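Local coordinates for NLP/P60 (Enterococcus faecium, PDB 6B8C), which probably cleaves peptide bonds in the stem peptides of bacterial peptidoglycan, as the NlpC/p60 endopeptidase domain of secreted antigen A (SagA), generating muropeptides that enhance host immunity, at residues A[30-35]-A[62-67]. Numbering follows the deposited sequence.
Sequences AIVAEA and VYLQVT
Ile31 inserts its side chain as a knob into a hole formed by Val62, Tyr63, Val66 and Thr67, overlapping one face of the Tyr63 ring. The m,m rotamer of Ile31 carries CD1 over that face, 3.8 Å from the centroid of the Tyr63 ring and 13° off its normal, a CH-pi contact, and to 3.7 Å from Val66 CB; Ile31 CG2 meets Val62 CG1, also at 3.7 Å. Tyr63, whose CA-to-CB bond points away, swings its ring back to Ile31 CD1 through chi1 -90° and chi2 85°. Both segments are alpha-helical, with axes 9.3 Å apart at closest approach and N-to-C directions 124° apart, so the helices run obliquely antiparallel. The register pairs Ile31 with Val66 (CA to CA 6.4 Å) and Ala35 with Val62 (CA to CA 5.8 Å). At the latter pair the small alanine admits a close approach, Ala35 CA lying 3.8 Å from Val62 CG2. Val62 and Val66, both t, project one turn apart; Val66 CG2 touches Glu34 CB at 3.6 Å, and Val66 CG1 reaches Ala30 CB at 4.1 Å. Glu34, buried and with its CA-to-CB bond toward the other helix (chi1 t, chi2 p), lays its CG 4.1 Å from Val62 CG1 and brings OE1 to 3.3 Å from Gln65 CB, while its carboxylate hydrogen-bonds Tyr38 and forms a salt bridge with Lys37. Thr67 OG1 donates a hydrogen bond to Tyr63 O (2.6 Å). Ile109 of strand 106-112 touches Ile31, Ala35 and Val62, so the helix pair packs against the central sheet of this papain-like fold. Tyr63 OH is hydrogen-bonded to Gly93 O. With no hydrogen bond spanning the 390 Å² interface, cohesion rests chiefly on aliphatic and CH-pi packing.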
loop_
_atom_site.group_PDB
_atom_site.type_symbol
_atom_site.label_atom_id
_atom_site.label_comp_id
_atom_site.label_asym_id
_atom_site.label_seq_id
_atom_site.Cartn_x
_atom_site.Cartn_y
_atom_site.Cartn_z
ATOM N N ALA A 30 -6.677 5.003 -11.105
ATOM C CA ALA A 30 -7.585 3.881 -10.884
ATOM C C ALA A 30 -7.224 3.123 -9.612
ATOM O O ALA A 30 -8.114 2.699 -8.863
ATOM C CB ALA A 30 -7.573 2.946 -12.093
ATOM N N ILE A 31 -5.927 2.946 -9.352
ATOM C CA ILE A 31 -5.496 2.327 -8.102
ATOM C C ILE A 31 -5.986 3.142 -6.911
ATOM O O ILE A 31 -6.485 2.589 -5.924
ATOM C CB ILE A 31 -3.963 2.168 -8.085
ATOM C CG1 ILE A 31 -3.497 1.252 -9.221
ATOM C CG2 ILE A 31 -3.490 1.646 -6.731
ATOM C CD1 ILE A 31 -3.740 -0.220 -8.966
ATOM N N VAL A 32 -5.855 4.469 -6.991
ATOM C CA VAL A 32 -6.298 5.332 -5.898
ATOM C C VAL A 32 -7.808 5.231 -5.709
ATOM O O VAL A 32 -8.308 5.149 -4.576
ATOM C CB VAL A 32 -5.857 6.782 -6.166
ATOM C CG1 VAL A 32 -6.462 7.724 -5.138
ATOM C CG2 VAL A 32 -4.340 6.878 -6.162
ATOM N N ALA A 33 -8.556 5.237 -6.814
ATOM C CA ALA A 33 -10.009 5.170 -6.724
ATOM C C ALA A 33 -10.465 3.847 -6.124
ATOM O O ALA A 33 -11.433 3.805 -5.355
ATOM C CB ALA A 33 -10.627 5.380 -8.105
ATOM N N GLU A 34 -9.777 2.752 -6.459
ATOM C CA GLU A 34 -10.117 1.463 -5.865
ATOM C C GLU A 34 -9.749 1.422 -4.386
ATOM O O GLU A 34 -10.496 0.871 -3.570
ATOM C CB GLU A 34 -9.418 0.333 -6.621
ATOM C CG GLU A 34 -9.706 -1.069 -6.086
ATOM C CD GLU A 34 -11.105 -1.568 -6.428
ATOM O OE1 GLU A 34 -11.600 -2.486 -5.738
ATOM O OE2 GLU A 34 -11.710 -1.048 -7.388
ATOM N N ALA A 35 -8.600 1.999 -4.022
ATOM C CA ALA A 35 -8.182 1.987 -2.625
ATOM C C ALA A 35 -9.143 2.783 -1.753
ATOM O O ALA A 35 -9.394 2.416 -0.598
ATOM C CB ALA A 35 -6.760 2.536 -2.497
ATOM N N VAL A 62 -6.168 -4.282 -3.659
ATOM C CA VAL A 62 -6.359 -3.169 -4.587
ATOM C C VAL A 62 -5.761 -3.508 -5.950
ATOM O O VAL A 62 -6.411 -3.352 -6.997
ATOM C CB VAL A 62 -5.757 -1.876 -4.007
ATOM C CG1 VAL A 62 -5.806 -0.757 -5.029
ATOM C CG2 VAL A 62 -6.512 -1.473 -2.747
ATOM N N TYR A 63 -4.513 -3.990 -5.956
ATOM C CA TYR A 63 -3.876 -4.304 -7.230
ATOM C C TYR A 63 -4.545 -5.479 -7.924
ATOM O O TYR A 63 -4.589 -5.520 -9.155
ATOM C CB TYR A 63 -2.389 -4.566 -7.024
ATOM C CG TYR A 63 -1.598 -3.295 -7.150
ATOM C CD1 TYR A 63 -1.442 -2.448 -6.065
ATOM C CD2 TYR A 63 -1.049 -2.917 -8.368
ATOM C CE1 TYR A 63 -0.738 -1.273 -6.180
ATOM C CE2 TYR A 63 -0.344 -1.741 -8.493
ATOM C CZ TYR A 63 -0.190 -0.924 -7.394
ATOM O OH TYR A 63 0.513 0.252 -7.507
ATOM N N LEU A 64 -5.089 -6.424 -7.159
ATOM C CA LEU A 64 -5.808 -7.538 -7.761
ATOM C C LEU A 64 -7.085 -7.060 -8.437
ATOM O O LEU A 64 -7.417 -7.509 -9.541
ATOM C CB LEU A 64 -6.115 -8.582 -6.690
ATOM C CG LEU A 64 -6.269 -10.034 -7.126
ATOM C CD1 LEU A 64 -5.398 -10.322 -8.335
ATOM C CD2 LEU A 64 -5.878 -10.933 -5.964
ATOM N N GLN A 65 -7.806 -6.140 -7.793
ATOM C CA GLN A 65 -9.040 -5.627 -8.378
ATOM C C GLN A 65 -8.765 -4.817 -9.638
ATOM O O GLN A 65 -9.522 -4.904 -10.611
ATOM C CB GLN A 65 -9.793 -4.776 -7.357
ATOM C CG GLN A 65 -10.303 -5.554 -6.167
ATOM C CD GLN A 65 -11.092 -6.777 -6.576
ATOM O OE1 GLN A 65 -10.609 -7.904 -6.468
ATOM N NE2 GLN A 65 -12.312 -6.563 -7.055
ATOM N N VAL A 66 -7.696 -4.018 -9.641
ATOM C CA VAL A 66 -7.494 -3.115 -10.772
ATOM C C VAL A 66 -6.772 -3.815 -11.922
ATOM O O VAL A 66 -7.132 -3.641 -13.092
ATOM C CB VAL A 66 -6.748 -1.847 -10.320
ATOM C CG1 VAL A 66 -6.403 -0.981 -11.520
ATOM C CG2 VAL A 66 -7.593 -1.068 -9.339
ATOM N N THR A 67 -5.750 -4.620 -11.619
ATOM C CA THR A 67 -4.878 -5.178 -12.643
ATOM C C THR A 67 -5.028 -6.679 -12.840
ATOM O O THR A 67 -4.586 -7.193 -13.870
ATOM C CB THR A 67 -3.408 -4.886 -12.309
ATOM O OG1 THR A 67 -2.994 -5.722 -11.224
ATOM C CG2 THR A 67 -3.229 -3.425 -11.910
#